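Local coordinates for Hcp protein (Burkholderia pseudomallei K96243, PDB 3WX6), which forms hexameric rings and probably serves as the stacked tube component of the bacterial type VI secretion system, at residues K8-T13 / M81-E86; N37-P42 / F146-Y151; G77-M82 / K112-H117. All coordinates share one frame; numbering follows the deposited sequence.

In the fold
Contact 1 pairs two strands, 8-11 and 82-87, of the five-stranded antiparallel sheet of the Hcp beta barrel. Contact 3, whose centre lies about 9 Å away, shares Met-81 and Met-82 with it and joins that sheet to the four-stranded one. In contact 2, about 17 Å from contact 1 and 14 Å from contact 3 between centres, Tyr-151 of the five-stranded sheet packs on strand 36-40 of the other. Phe-146 links all three, its ring meeting Phe-85 of contact 1 and packing on Val-113 and Ile-115 of contact 3. Backbone pairing of residues 37-40 with a neighbouring subunit carries the sheet across the interface, beside bonds from Asp-38 and Asp-40 to His-117 of that subunit.

Contact 1: K8-T13 / M81-E86; sequences KVKGKT and MMEEFE
Strand 8-11 lies antiparallel to strand 82-87 in one sheet of the Hcp barrel, at 164° over the paired segments, and the pairing is interrupted by a classic beta bulge. Before the bulge the register is regular: Lys-8 N donates to Glu-86 O at 2.8 Å, almost straight along the C=O axis, and Glu-86 N returns a bond to Lys-8 O. At the bulge, Glu-83 and Glu-84 both face Lys-10. Lys-10 O accepts Glu-83 N at 2.6 Å and, weakly, Glu-84 N at 3.3 Å, so one carbonyl serves two amides. On this side of the sheet Lys-10 runs beside Glu-83, its CE close to OE1 although its NZ stays beyond salt-bridge distance. Lys-8 crosses Glu-84 obliquely, laying CD and CE against the carboxylate.

Past the strand end, Lys-12 and Met-81, a selenomethionine, lie side by side, pointing the same way. Lys-12 N bonds Met-81 O at 2.7 Å, and Lys-12 CB rests on the same Met-81 O at 3.2 Å. CG stays near that oxygen, a bend at chi2 (71°) turns the chain alongside its neighbour, and Lys-12 CD meets Met-81 CB at 3.6 Å. From CD outward the chain runs beside this methylene: CE follows it, and at the charged tip Lys-12 NZ is 3.9 Å from Met-81 CB. The other face is buried. There Val-9 packs on Phe-72 of helix 69-78, and Val-9 CG2, anti to the backbone N, touches Met-82 SE at 3.6 Å.

Contact 2: N37-P42 / F146-Y151; sequences NDYDMP and FTYSGY
In the four-stranded antiparallel sheet of the Hcp barrel, strands 36-40 and 142-148 both flank strand 56-63 and so run in roughly the same direction; their segments 37-40 and 146-148 are 43° apart, with 9.4 Å between axes. With that strand between them, their backbones do not pair; three tyrosines and an asparagine make the contact. Tyr-148 takes the crowded chi1 position, with CG between the backbone N and the carbonyl carbon, which brings the tip of its ring across to strand 36-40. Its hydroxyl donates to Asn-37 OD1, the Tyr-148 OH to OD1 distance being 2.6 Å, in the plane of the carbonyl and on a lone pair (126° at the oxygen). The amide nitrogen of Asn-37 is taken by Gln-120 of a neighbouring subunit, so both ends of this buried amide are satisfied.

Tyr-39 points its side chain toward the other segment and presents its ring edge to Tyr-148: Tyr-39 CD2 lies 3.8 Å from Tyr-148 CE1, which is in the plane of the Tyr-39 ring. Tyr-151, where the chain passes into the second sheet, turns its edge to the face of Tyr-39 in an offset edge-to-face pair, with centroids 5.2 Å apart and planes at 61°. The hydroxyl of Tyr-151 bonds Leu-73 O of that same neighbouring subunit. Within the aromatic pair, the closest approach is Tyr-39 CE2 to Tyr-151 CE2, at 3.6 Å.

Contact 3: G77-M82 / K112-H117; sequences GKREMM and KVLITH
Leu-114 is the bump of this contact, and the turn after helix 69-78 forms the hollow that receives it. The turn starts at Arg-79, the first residue to leave helical geometry, whose positive phi (56°) swings the chain across the start of strand 114-120. With CG anti to its backbone N, Leu-114 sends its two methyls to different walls. Leu-114 CD2 sits over one face of the Arg-79 guanidinium, 3.5 Å from Arg-79 NH2, a flat lid whose N-H groups are engaged by a neighbouring subunit. Leu-114 CD1 fits between the carbonyl of Arg-79, 3.7 Å from its O, and the selenium of Met-81, 3.9 Å from SE. The Met-81 chain crosses Leu-114 at about a right angle, and its terminal methyl CE rides on the backbone of Lys-112, 3.5 Å from that residue's O.

One residue further on, a single backbone bond joins the two segments. Met-82 N donates to Val-113 O at 3.0 Å, nearly straight (171°) and in the carbonyl plane. Beside this bond Met-82 CG nests against Val-113 CG1 at 3.5 Å, the two side chains crossing obliquely. Bends at chi2 and chi3 then fold the end of Met-82 back, leaving its CE loosely against Ile-115.

The contact thus bridges the two sheets beside helix 69-78. Ala-75 of that helix meets both Met-82 and Ile-115, while Val-113 and Ile-115 lean on Phe-146 of strand 142-148. At the outer side, Arg-79 NH1 bonds Pro-42 O and Arg-79 NH2 bonds Ala-43 O, both of a neighbouring subunit, so the guanidinium that packs on Leu-114 also ties the end of helix 69-78 to the loop after strand 36-40 of that subunit.

Contact 1: K8-T13 / M81-E86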
ATOM      1  N   LYS A   8      25.661  20.845 -10.998  1.00 27.54           N
ATOM      2  CA  LYS A   8      27.064  21.141 -11.210  1.00 30.65           C
ATOM      3  C   LYS A   8      27.683  20.919  -9.840  1.00 25.40           C
ATOM      4  O   LYS A   8      27.329  21.588  -8.869  1.00 22.36           O
ATOM      5  CB  LYS A   8      27.280  22.567 -11.731  1.00 36.79           C
ATOM      6  CG  LYS A   8      28.652  22.796 -12.353  1.00 41.01           C
ATOM      7  CD  LYS A   8      29.192  24.185 -12.049  1.00 38.80           C
ATOM      8  CE  LYS A   8      30.648  24.326 -12.469  1.00 38.18           C
ATOM      9  NZ  LYS A   8      30.885  24.044 -13.913  1.00 41.66           N
ATOM     10  N   VAL A   9      28.608  19.968  -9.770  1.00 25.08           N
ATOM     11  CA  VAL A   9      29.154  19.553  -8.489  1.00 26.30           C
ATOM     12  C   VAL A   9      30.677  19.432  -8.509  1.00 29.19           C
ATOM     13  O   VAL A   9      31.273  19.024  -9.510  1.00 29.84           O
ATOM     14  CB  VAL A   9      28.509  18.216  -8.035  1.00 33.10           C
ATOM     15  CG1 VAL A   9      28.907  17.083  -8.964  1.00 34.34           C
ATOM     16  CG2 VAL A   9      28.870  17.892  -6.600  1.00 32.60           C
ATOM     17  N   LYS A  10      31.291  19.815  -7.395  1.00 31.93           N
ATOM     18  CA  LYS A  10      32.737  19.810  -7.242  1.00 31.04           C
ATOM     19  C   LYS A  10      33.049  19.464  -5.794  1.00 28.89           C
ATOM     20  O   LYS A  10      32.522  20.102  -4.882  1.00 31.69           O
ATOM     21  CB  LYS A  10      33.343  21.163  -7.619  1.00 31.52           C
ATOM     22  CG  LYS A  10      34.751  21.386  -7.071  1.00 32.61           C
ATOM     23  CD  LYS A  10      35.662  21.958  -8.154  1.00 33.37           C
ATOM     24  CE  LYS A  10      36.925  22.583  -7.573  1.00 32.49           C
ATOM     25  NZ  LYS A  10      37.399  23.748  -8.379  1.00 31.22           N
ATOM     26  N   GLY A  11      33.892  18.460  -5.582  1.00 24.23           N
ATOM     27  CA  GLY A  11      34.284  18.086  -4.236  1.00 19.63           C
ATOM     28  C   GLY A  11      35.442  18.883  -3.663  1.00 17.39           C
ATOM     29  O   GLY A  11      36.203  19.502  -4.404  1.00 16.57           O
ATOM     30  N   LYS A  12      35.567  18.873  -2.337  1.00 21.15           N
ATOM     31  CA  LYS A  12      36.707  19.474  -1.649  1.00 22.49           C
ATOM     32  C   LYS A  12      38.010  18.886  -2.149  1.00 23.20           C
ATOM     33  O   LYS A  12      39.019  19.577  -2.270  1.00 24.62           O
ATOM     34  CB  LYS A  12      36.606  19.248  -0.139  1.00 28.38           C
ATOM     35  CG  LYS A  12      36.854  20.470   0.718  1.00 32.88           C
ATOM     36  CD  LYS A  12      35.707  21.456   0.614  1.00 35.73           C
ATOM     37  CE  LYS A  12      35.842  22.569   1.638  1.00 38.79           C
ATOM     38  NZ  LYS A  12      34.545  23.278   1.824  1.00 38.69           N
ATOM     39  N   THR A  13      37.949  17.597  -2.464  1.00 23.99           N
ATOM     40  CA  THR A  13      39.116  16.766  -2.712  1.00 23.55           C
ATOM     41  C   THR A  13      39.146  16.307  -4.161  1.00 25.39           C
ATOM     42  O   THR A  13      40.105  16.575  -4.884  1.00 25.48           O
ATOM     43  CB  THR A  13      39.134  15.533  -1.786  1.00 25.86           C
ATOM     44  OG1 THR A  13      39.328  15.946  -0.426  1.00 29.14           O
ATOM     45  CG2 THR A  13      40.249  14.586  -2.181  1.00 24.91           C
HETATM   46  N   MSE A  81      33.513  17.382   1.781  1.00 37.81           N
HETATM   47  CA  MSE A  81      32.598  18.498   1.574  1.00 35.75           C
HETATM   48  C   MSE A  81      32.487  18.833   0.096  1.00 34.77           C
HETATM   49  O   MSE A  81      33.485  18.854  -0.626  1.00 38.95           O
HETATM   50  CB  MSE A  81      33.057  19.737   2.354  1.00 37.85           C
HETATM   51  CG  MSE A  81      31.960  20.444   3.159  1.00 38.56           C
HETATM   52 SE   MSE A  81      31.408  19.445   4.740  0.29 78.24          SE
HETATM   53  CE  MSE A  81      30.005  20.621   5.406  1.00 35.40           C
HETATM   54  N   MSE A  82      31.266  19.087  -0.353  1.00 31.83           N
HETATM   55  CA  MSE A  82      31.052  19.609  -1.688  1.00 33.10           C
HETATM   56  C   MSE A  82      31.456  21.071  -1.712  1.00 37.10           C
HETATM   57  O   MSE A  82      30.956  21.866  -0.912  1.00 38.43           O
HETATM   58  CB  MSE A  82      29.591  19.456  -2.102  1.00 36.73           C
HETATM   59  CG  MSE A  82      29.048  18.045  -2.011  1.00 37.21           C
HETATM   60 SE   MSE A  82      29.867  16.810  -3.262  1.00 60.59          SE
HETATM   61  CE  MSE A  82      31.277  16.134  -2.104  1.00 35.25           C
ATOM     62  N   GLU A  83      32.358  21.430  -2.617  1.00 40.82           N
ATOM     63  CA  GLU A  83      32.820  22.810  -2.703  1.00 43.51           C
ATOM     64  C   GLU A  83      31.832  23.684  -3.468  1.00 41.96           C
ATOM     65  O   GLU A  83      31.589  24.830  -3.091  1.00 38.91           O
ATOM     66  CB  GLU A  83      34.199  22.868  -3.369  1.00 48.02           C
ATOM     67  CG  GLU A  83      35.116  23.964  -2.835  1.00 53.03           C
ATOM     68  CD  GLU A  83      36.480  23.943  -3.503  1.00 59.01           C
ATOM     69  OE1 GLU A  83      36.644  23.170  -4.471  1.00 62.35           O
ATOM     70  OE2 GLU A  83      37.389  24.683  -3.064  1.00 61.33           O
ATOM     71  N   GLU A  84      31.285  23.145  -4.554  1.00 43.17           N
ATOM     72  CA  GLU A  84      30.140  23.746  -5.229  1.00 42.00           C
ATOM     73  C   GLU A  84      28.992  22.740  -5.344  1.00 35.68           C
ATOM     74  O   GLU A  84      29.199  21.585  -5.710  1.00 37.67           O
ATOM     75  CB  GLU A  84      30.530  24.292  -6.609  1.00 46.36           C
ATOM     76  CG  GLU A  84      29.347  24.799  -7.424  1.00 51.22           C
ATOM     77  CD  GLU A  84      29.730  25.239  -8.824  1.00 56.41           C
ATOM     78  OE1 GLU A  84      30.823  24.855  -9.301  1.00 58.69           O
ATOM     79  OE2 GLU A  84      28.934  25.973  -9.447  1.00 57.57           O
ATOM     80  N   PHE A  85      27.787  23.187  -5.018  1.00 26.68           N
ATOM     81  CA  PHE A  85      26.587  22.383  -5.204  1.00 19.39           C
ATOM     82  C   PHE A  85      25.519  23.291  -5.758  1.00 16.99           C
ATOM     83  O   PHE A  85      24.878  24.051  -5.038  1.00 16.60           O
ATOM     84  CB  PHE A  85      26.139  21.729  -3.906  1.00 19.93           C
ATOM     85  CG  PHE A  85      25.267  20.525  -4.109  1.00 19.13           C
ATOM     86  CD1 PHE A  85      23.888  20.653  -4.193  1.00 18.35           C
ATOM     87  CD2 PHE A  85      25.827  19.270  -4.242  1.00 18.69           C
ATOM     88  CE1 PHE A  85      23.083  19.543  -4.380  1.00 17.50           C
ATOM     89  CE2 PHE A  85      25.032  18.161  -4.439  1.00 19.03           C
ATOM     90  CZ  PHE A  85      23.655  18.295  -4.503  1.00 19.12           C
ATOM     91  N   GLU A  86      25.356  23.214  -7.066  1.00 17.20           N
ATOM     92  CA  GLU A  86      24.467  24.110  -7.753  1.00 19.40           C
ATOM     93  C   GLU A  86      23.545  23.314  -8.650  1.00 11.68           C
ATOM     94  O   GLU A  86      23.985  22.560  -9.514  1.00 14.81           O
ATOM     95  CB  GLU A  86      25.309  25.140  -8.519  1.00 23.15           C
ATOM     96  CG  GLU A  86      24.653  25.820  -9.679  1.00 25.37           C
ATOM     97  CD  GLU A  86      25.413  27.061 -10.117  1.00 27.34           C
ATOM     98  OE1 GLU A  86      26.161  27.619  -9.285  1.00 23.58           O
ATOM     99  OE2 GLU A  86      25.257  27.486 -11.281  1.00 32.59           O
TER

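Contact 2: N37-P42 / F146-Y151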
ATOM      1  N   ASN A  37      13.544  18.313  -2.654  1.00  7.56           N
ATOM      2  CA  ASN A  37      14.049  19.163  -1.586  1.00 11.57           C
ATOM      3  C   ASN A  37      13.169  19.170  -0.340  1.00 11.07           C
ATOM      4  O   ASN A  37      12.003  19.548  -0.387  1.00 14.50           O
ATOM      5  CB  ASN A  37      14.231  20.592  -2.099  1.00 11.79           C
ATOM      6  CG  ASN A  37      14.982  21.473  -1.121  1.00  7.63           C
ATOM      7  OD1 ASN A  37      15.893  21.015  -0.429  1.00 13.38           O
ATOM      8  ND2 ASN A  37      14.610  22.748  -1.065  1.00  7.57           N
ATOM      9  N   ASP A  38      13.753  18.741   0.774  1.00 11.87           N
ATOM     10  CA  ASP A  38      13.070  18.690   2.062  1.00 17.28           C
ATOM     11  C   ASP A  38      13.733  19.630   3.065  1.00 16.29           C
ATOM     12  O   ASP A  38      14.947  19.581   3.257  1.00 19.28           O
ATOM     13  CB  ASP A  38      13.072  17.251   2.595  1.00 23.49           C
ATOM     14  CG  ASP A  38      12.348  17.110   3.920  1.00 31.33           C
ATOM     15  OD1 ASP A  38      11.102  17.150   3.936  1.00 37.39           O
ATOM     16  OD2 ASP A  38      13.022  16.939   4.956  1.00 35.64           O
ATOM     17  N   TYR A  39      12.936  20.493   3.689  1.00 11.81           N
ATOM     18  CA  TYR A  39      13.434  21.386   4.734  1.00 11.04           C
ATOM     19  C   TYR A  39      12.446  21.448   5.895  1.00 13.90           C
ATOM     20  O   TYR A  39      11.243  21.607   5.681  1.00 12.98           O
ATOM     21  CB  TYR A  39      13.698  22.785   4.171  1.00  8.64           C
ATOM     22  CG  TYR A  39      14.618  23.623   5.025  1.00 10.53           C
ATOM     23  CD1 TYR A  39      14.144  24.300   6.137  1.00  9.60           C
ATOM     24  CD2 TYR A  39      15.960  23.731   4.720  1.00 15.06           C
ATOM     25  CE1 TYR A  39      14.982  25.072   6.920  1.00  9.56           C
ATOM     26  CE2 TYR A  39      16.807  24.497   5.495  1.00 17.42           C
ATOM     27  CZ  TYR A  39      16.312  25.166   6.590  1.00 14.80           C
ATOM     28  OH  TYR A  39      17.158  25.928   7.357  1.00 14.31           O
ATOM     29  N   ASP A  40      12.961  21.330   7.117  1.00 17.57           N
ATOM     30  CA  ASP A  40      12.115  21.278   8.309  1.00 22.84           C
ATOM     31  C   ASP A  40      12.521  22.292   9.374  1.00 22.53           C
ATOM     32  O   ASP A  40      13.706  22.499   9.612  1.00 26.10           O
ATOM     33  CB  ASP A  40      12.148  19.873   8.912  1.00 27.60           C
ATOM     34  CG  ASP A  40      11.161  19.707  10.044  1.00 31.01           C
ATOM     35  OD1 ASP A  40       9.977  19.448   9.757  1.00 34.12           O
ATOM     36  OD2 ASP A  40      11.562  19.844  11.219  1.00 31.89           O
HETATM   37  N   MSE A  41      11.529  22.907  10.014  1.00 29.46           N
HETATM   38  CA  MSE A  41      11.772  23.834  11.117  1.00 30.74           C
HETATM   39  C   MSE A  41      10.722  23.644  12.212  1.00 28.07           C
HETATM   40  O   MSE A  41       9.523  23.761  11.952  1.00 26.90           O
HETATM   41  CB  MSE A  41      11.777  25.290  10.624  1.00 35.78           C
HETATM   42  CG  MSE A  41      11.863  26.327  11.739  1.00 39.93           C
HETATM   43 SE   MSE A  41      13.664  26.547  12.466  0.55 30.24          SE
HETATM   44  CE  MSE A  41      14.457  27.540  11.003  1.00 14.88           C
ATOM     45  N   PRO A  42      11.177  23.340  13.441  1.00 23.01           N
ATOM     46  CA  PRO A  42      10.274  23.154  14.584  1.00 20.08           C
ATOM     47  C   PRO A  42       9.542  24.442  14.943  1.00 23.57           C
ATOM     48  O   PRO A  42      10.127  25.525  14.871  1.00 28.27           O
ATOM     49  CB  PRO A  42      11.216  22.734  15.721  1.00 14.86           C
ATOM     50  CG  PRO A  42      12.566  23.196  15.298  1.00 14.90           C
ATOM     51  CD  PRO A  42      12.583  23.098  13.804  1.00 20.82           C
ATOM     52  N   PHE A 146      21.624  14.581   0.136  1.00 10.00           N
ATOM     53  CA  PHE A 146      22.565  15.583   0.637  1.00 11.87           C
ATOM     54  C   PHE A 146      22.001  16.359   1.825  1.00  9.82           C
ATOM     55  O   PHE A 146      20.793  16.549   1.941  1.00  7.73           O
ATOM     56  CB  PHE A 146      22.947  16.565  -0.478  1.00  5.13           C
ATOM     57  CG  PHE A 146      23.533  15.909  -1.709  1.00 13.69           C
ATOM     58  CD1 PHE A 146      22.706  15.383  -2.698  1.00 12.98           C
ATOM     59  CD2 PHE A 146      24.907  15.864  -1.901  1.00 12.89           C
ATOM     60  CE1 PHE A 146      23.242  14.800  -3.836  1.00 14.27           C
ATOM     61  CE2 PHE A 146      25.449  15.276  -3.038  1.00 13.72           C
ATOM     62  CZ  PHE A 146      24.614  14.751  -4.009  1.00 13.02           C
ATOM     63  N   THR A 147      22.878  16.766   2.733  1.00 11.85           N
ATOM     64  CA  THR A 147      22.492  17.653   3.823  1.00 16.28           C
ATOM     65  C   THR A 147      23.208  18.986   3.639  1.00 18.59           C
ATOM     66  O   THR A 147      24.378  19.015   3.261  1.00 20.37           O
ATOM     67  CB  THR A 147      22.827  17.036   5.204  1.00 22.68           C
ATOM     68  OG1 THR A 147      22.029  15.862   5.413  1.00 26.87           O
ATOM     69  CG2 THR A 147      22.562  18.016   6.329  1.00 22.38           C
ATOM     70  N   TYR A 148      22.506  20.088   3.892  1.00 21.18           N
ATOM     71  CA  TYR A 148      23.080  21.414   3.668  1.00 21.60           C
ATOM     72  C   TYR A 148      22.764  22.393   4.794  1.00 26.58           C
ATOM     73  O   TYR A 148      21.918  22.121   5.647  1.00 26.78           O
ATOM     74  CB  TYR A 148      22.586  21.985   2.328  1.00 17.23           C
ATOM     75  CG  TYR A 148      21.075  22.032   2.162  1.00 17.84           C
ATOM     76  CD1 TYR A 148      20.324  23.070   2.702  1.00 16.53           C
ATOM     77  CD2 TYR A 148      20.406  21.043   1.455  1.00 19.80           C
ATOM     78  CE1 TYR A 148      18.959  23.116   2.549  1.00 16.86           C
ATOM     79  CE2 TYR A 148      19.041  21.082   1.297  1.00 19.78           C
ATOM     80  CZ  TYR A 148      18.325  22.119   1.846  1.00 23.03           C
ATOM     81  OH  TYR A 148      16.960  22.169   1.697  1.00 28.75           O
ATOM     82  N   SER A 149      23.462  23.525   4.792  1.00 30.37           N
ATOM     83  CA  SER A 149      23.192  24.614   5.722  1.00 32.13           C
ATOM     84  C   SER A 149      22.579  25.787   4.978  1.00 27.63           C
ATOM     85  O   SER A 149      21.360  25.937   4.945  1.00 32.00           O
ATOM     86  CB  SER A 149      24.467  25.050   6.446  1.00 36.93           C
ATOM     87  OG  SER A 149      24.766  24.168   7.517  1.00 38.79           O
ATOM     88  N   GLY A 150      23.427  26.617   4.379  1.00 21.90           N
ATOM     89  CA  GLY A 150      22.944  27.722   3.572  1.00 19.55           C
ATOM     90  C   GLY A 150      22.322  27.262   2.266  1.00 18.37           C
ATOM     91  O   GLY A 150      22.711  26.231   1.711  1.00 15.44           O
ATOM     92  N   TYR A 151      21.385  28.056   1.753  1.00 20.96           N
ATOM     93  CA  TYR A 151      20.685  27.731   0.513  1.00 23.24           C
ATOM     94  C   TYR A 151      20.184  28.984  -0.201  1.00 22.50           C
ATOM     95  O   TYR A 151      19.973  30.021   0.423  1.00 19.74           O
ATOM     96  CB  TYR A 151      19.515  26.773   0.776  1.00 20.38           C
ATOM     97  CG  TYR A 151      18.401  27.329   1.643  1.00 15.43           C
ATOM     98  CD1 TYR A 151      17.356  28.044   1.086  1.00 10.94           C
ATOM     99  CD2 TYR A 151      18.379  27.101   3.010  1.00 15.05           C
ATOM    100  CE1 TYR A 151      16.336  28.541   1.865  1.00 12.64           C
ATOM    101  CE2 TYR A 151      17.360  27.592   3.801  1.00 14.48           C
ATOM    102  CZ  TYR A 151      16.340  28.312   3.222  1.00 13.14           C
ATOM    103  OH  TYR A 151      15.317  28.811   3.996  1.00 11.02           O
TER

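Contact 3: G77-M82 / K112-H117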
ATOM      1  N   GLY A  77      31.638   8.248   2.134  1.00 32.98           N
ATOM      2  CA  GLY A  77      32.395   7.518   3.136  1.00 30.18           C
ATOM      3  C   GLY A  77      33.513   8.322   3.775  1.00 28.95           C
ATOM      4  O   GLY A  77      33.853   8.094   4.938  1.00 29.88           O
ATOM      5  N   LYS A  78      34.079   9.264   3.024  1.00 26.04           N
ATOM      6  CA  LYS A  78      35.176  10.087   3.532  1.00 22.09           C
ATOM      7  C   LYS A  78      34.722  11.413   4.146  1.00 23.55           C
ATOM      8  O   LYS A  78      35.559  12.194   4.605  1.00 23.42           O
ATOM      9  CB  LYS A  78      36.200  10.372   2.430  1.00 20.08           C
ATOM     10  CG  LYS A  78      37.046   9.172   2.010  1.00 19.45           C
ATOM     11  CD  LYS A  78      38.284   9.625   1.229  1.00 23.27           C
ATOM     12  CE  LYS A  78      39.195   8.455   0.873  1.00 29.91           C
ATOM     13  NZ  LYS A  78      39.938   7.921   2.049  1.00 31.79           N
ATOM     14  N   ARG A  79      33.412  11.657   4.160  1.00 21.93           N
ATOM     15  CA  ARG A  79      32.858  12.908   4.673  1.00 17.34           C
ATOM     16  C   ARG A  79      33.462  14.110   3.939  1.00 19.89           C
ATOM     17  O   ARG A  79      33.762  15.137   4.553  1.00 17.27           O
ATOM     18  CB  ARG A  79      33.099  13.026   6.185  1.00 16.90           C
ATOM     19  CG  ARG A  79      32.204  12.130   7.039  1.00 19.70           C
ATOM     20  CD  ARG A  79      32.372  12.385   8.540  1.00 22.24           C
ATOM     21  NE  ARG A  79      31.799  13.665   8.946  1.00 21.85           N
ATOM     22  CZ  ARG A  79      30.509  13.854   9.220  1.00 25.04           C
ATOM     23  NH1 ARG A  79      29.652  12.844   9.129  1.00 25.15           N
ATOM     24  NH2 ARG A  79      30.072  15.053   9.583  1.00 24.66           N
ATOM     25  N   GLU A  80      33.641  13.968   2.627  1.00 25.89           N
ATOM     26  CA  GLU A  80      34.169  15.038   1.776  1.00 29.84           C
ATOM     27  C   GLU A  80      33.129  16.130   1.543  1.00 38.93           C
ATOM     28  O   GLU A  80      31.997  15.842   1.147  1.00 45.19           O
ATOM     29  CB  GLU A  80      34.629  14.467   0.423  1.00 26.45           C
ATOM     30  CG  GLU A  80      35.092  15.501  -0.603  1.00 26.08           C
ATOM     31  CD  GLU A  80      35.331  14.896  -1.985  1.00 25.87           C
ATOM     32  OE1 GLU A  80      35.712  15.644  -2.911  1.00 28.83           O
ATOM     33  OE2 GLU A  80      35.242  13.657  -2.127  1.00 21.67           O
HETATM   34  N   MSE A  81      33.513  17.382   1.781  1.00 37.81           N
HETATM   35  CA  MSE A  81      32.598  18.498   1.574  1.00 35.75           C
HETATM   36  C   MSE A  81      32.487  18.833   0.096  1.00 34.77           C
HETATM   37  O   MSE A  81      33.485  18.854  -0.626  1.00 38.95           O
HETATM   38  CB  MSE A  81      33.057  19.737   2.354  1.00 37.85           C
HETATM   39  CG  MSE A  81      31.960  20.444   3.159  1.00 38.56           C
HETATM   40 SE   MSE A  81      31.408  19.445   4.740  0.29 78.24          SE
HETATM   41  CE  MSE A  81      30.005  20.621   5.406  1.00 35.40           C
HETATM   42  N   MSE A  82      31.266  19.087  -0.353  1.00 31.83           N
HETATM   43  CA  MSE A  82      31.052  19.609  -1.688  1.00 33.10           C
HETATM   44  C   MSE A  82      31.456  21.071  -1.712  1.00 37.10           C
HETATM   45  O   MSE A  82      30.956  21.866  -0.912  1.00 38.43           O
HETATM   46  CB  MSE A  82      29.591  19.456  -2.102  1.00 36.73           C
HETATM   47  CG  MSE A  82      29.048  18.045  -2.011  1.00 37.21           C
HETATM   48 SE   MSE A  82      29.867  16.810  -3.262  1.00 60.59          SE
HETATM   49  CE  MSE A  82      31.277  16.134  -2.104  1.00 35.25           C
ATOM     50  N   LYS A 112      27.898  24.199   2.511  1.00 28.32           N
ATOM     51  CA  LYS A 112      28.246  23.175   3.485  1.00 30.25           C
ATOM     52  C   LYS A 112      27.542  21.870   3.151  1.00 30.65           C
ATOM     53  O   LYS A 112      26.883  21.272   4.001  1.00 34.03           O
ATOM     54  CB  LYS A 112      27.878  23.637   4.897  1.00 31.55           C
ATOM     55  CG  LYS A 112      28.687  24.831   5.384  1.00 34.38           C
ATOM     56  CD  LYS A 112      28.377  25.131   6.836  1.00 39.61           C
ATOM     57  CE  LYS A 112      29.078  26.391   7.304  1.00 44.93           C
ATOM     58  NZ  LYS A 112      28.529  26.860   8.606  1.00 47.31           N
ATOM     59  N   VAL A 113      27.671  21.437   1.902  1.00 27.94           N
ATOM     60  CA  VAL A 113      26.983  20.233   1.456  1.00 24.92           C
ATOM     61  C   VAL A 113      27.750  18.986   1.848  1.00 20.19           C
ATOM     62  O   VAL A 113      28.944  18.862   1.591  1.00 19.00           O
ATOM     63  CB  VAL A 113      26.762  20.232  -0.064  1.00 25.20           C
ATOM     64  CG1 VAL A 113      26.025  18.981  -0.496  1.00 24.48           C
ATOM     65  CG2 VAL A 113      25.977  21.455  -0.459  1.00 26.32           C
ATOM     66  N   LEU A 114      27.043  18.071   2.498  1.00 21.04           N
ATOM     67  CA  LEU A 114      27.603  16.803   2.934  1.00 27.17           C
ATOM     68  C   LEU A 114      26.677  15.692   2.499  1.00 30.91           C
ATOM     69  O   LEU A 114      25.470  15.751   2.742  1.00 33.13           O
ATOM     70  CB  LEU A 114      27.789  16.764   4.455  1.00 27.72           C
ATOM     71  CG  LEU A 114      28.647  15.629   5.038  1.00 25.89           C
ATOM     72  CD1 LEU A 114      30.123  15.789   4.715  1.00 26.59           C
ATOM     73  CD2 LEU A 114      28.434  15.509   6.543  1.00 25.71           C
ATOM     74  N   ILE A 115      27.245  14.665   1.879  1.00 26.92           N
ATOM     75  CA  ILE A 115      26.450  13.520   1.474  1.00 24.72           C
ATOM     76  C   ILE A 115      26.162  12.712   2.726  1.00 22.79           C
ATOM     77  O   ILE A 115      27.077  12.375   3.480  1.00 27.29           O
ATOM     78  CB  ILE A 115      27.174  12.662   0.412  1.00 24.75           C
ATOM     79  CG1 ILE A 115      27.653  13.549  -0.742  1.00 23.73           C
ATOM     80  CG2 ILE A 115      26.254  11.591  -0.131  1.00 23.68           C
ATOM     81  CD1 ILE A 115      28.327  12.792  -1.871  1.00 22.27           C
ATOM     82  N   THR A 116      24.887  12.421   2.964  1.00 22.05           N
ATOM     83  CA  THR A 116      24.501  11.747   4.195  1.00 24.57           C
ATOM     84  C   THR A 116      23.932  10.360   3.948  1.00 28.09           C
ATOM     85  O   THR A 116      23.920   9.529   4.853  1.00 28.71           O
ATOM     86  CB  THR A 116      23.473  12.569   4.985  1.00 25.33           C
ATOM     87  OG1 THR A 116      22.497  13.124   4.091  1.00 25.84           O
ATOM     88  CG2 THR A 116      24.178  13.691   5.745  1.00 26.07           C
ATOM     89  N   HIS A 117      23.457  10.107   2.732  1.00 31.06           N
ATOM     90  CA  HIS A 117      22.903   8.796   2.423  1.00 28.99           C
ATOM     91  C   HIS A 117      22.927   8.470   0.931  1.00 29.21           C
ATOM     92  O   HIS A 117      22.887   9.365   0.089  1.00 27.24           O
ATOM     93  CB  HIS A 117      21.474   8.699   2.939  1.00 24.70           C
ATOM     94  CG  HIS A 117      21.025   7.290   3.187  1.00 27.37           C
ATOM     95  ND1 HIS A 117      21.247   6.648   4.378  1.00 29.63           N
ATOM     96  CD2 HIS A 117      20.376   6.412   2.388  1.00 30.30           C
ATOM     97  CE1 HIS A 117      20.743   5.422   4.314  1.00 29.42           C
ATOM     98  NE2 HIS A 117      20.213   5.256   3.120  1.00 29.11           N
TER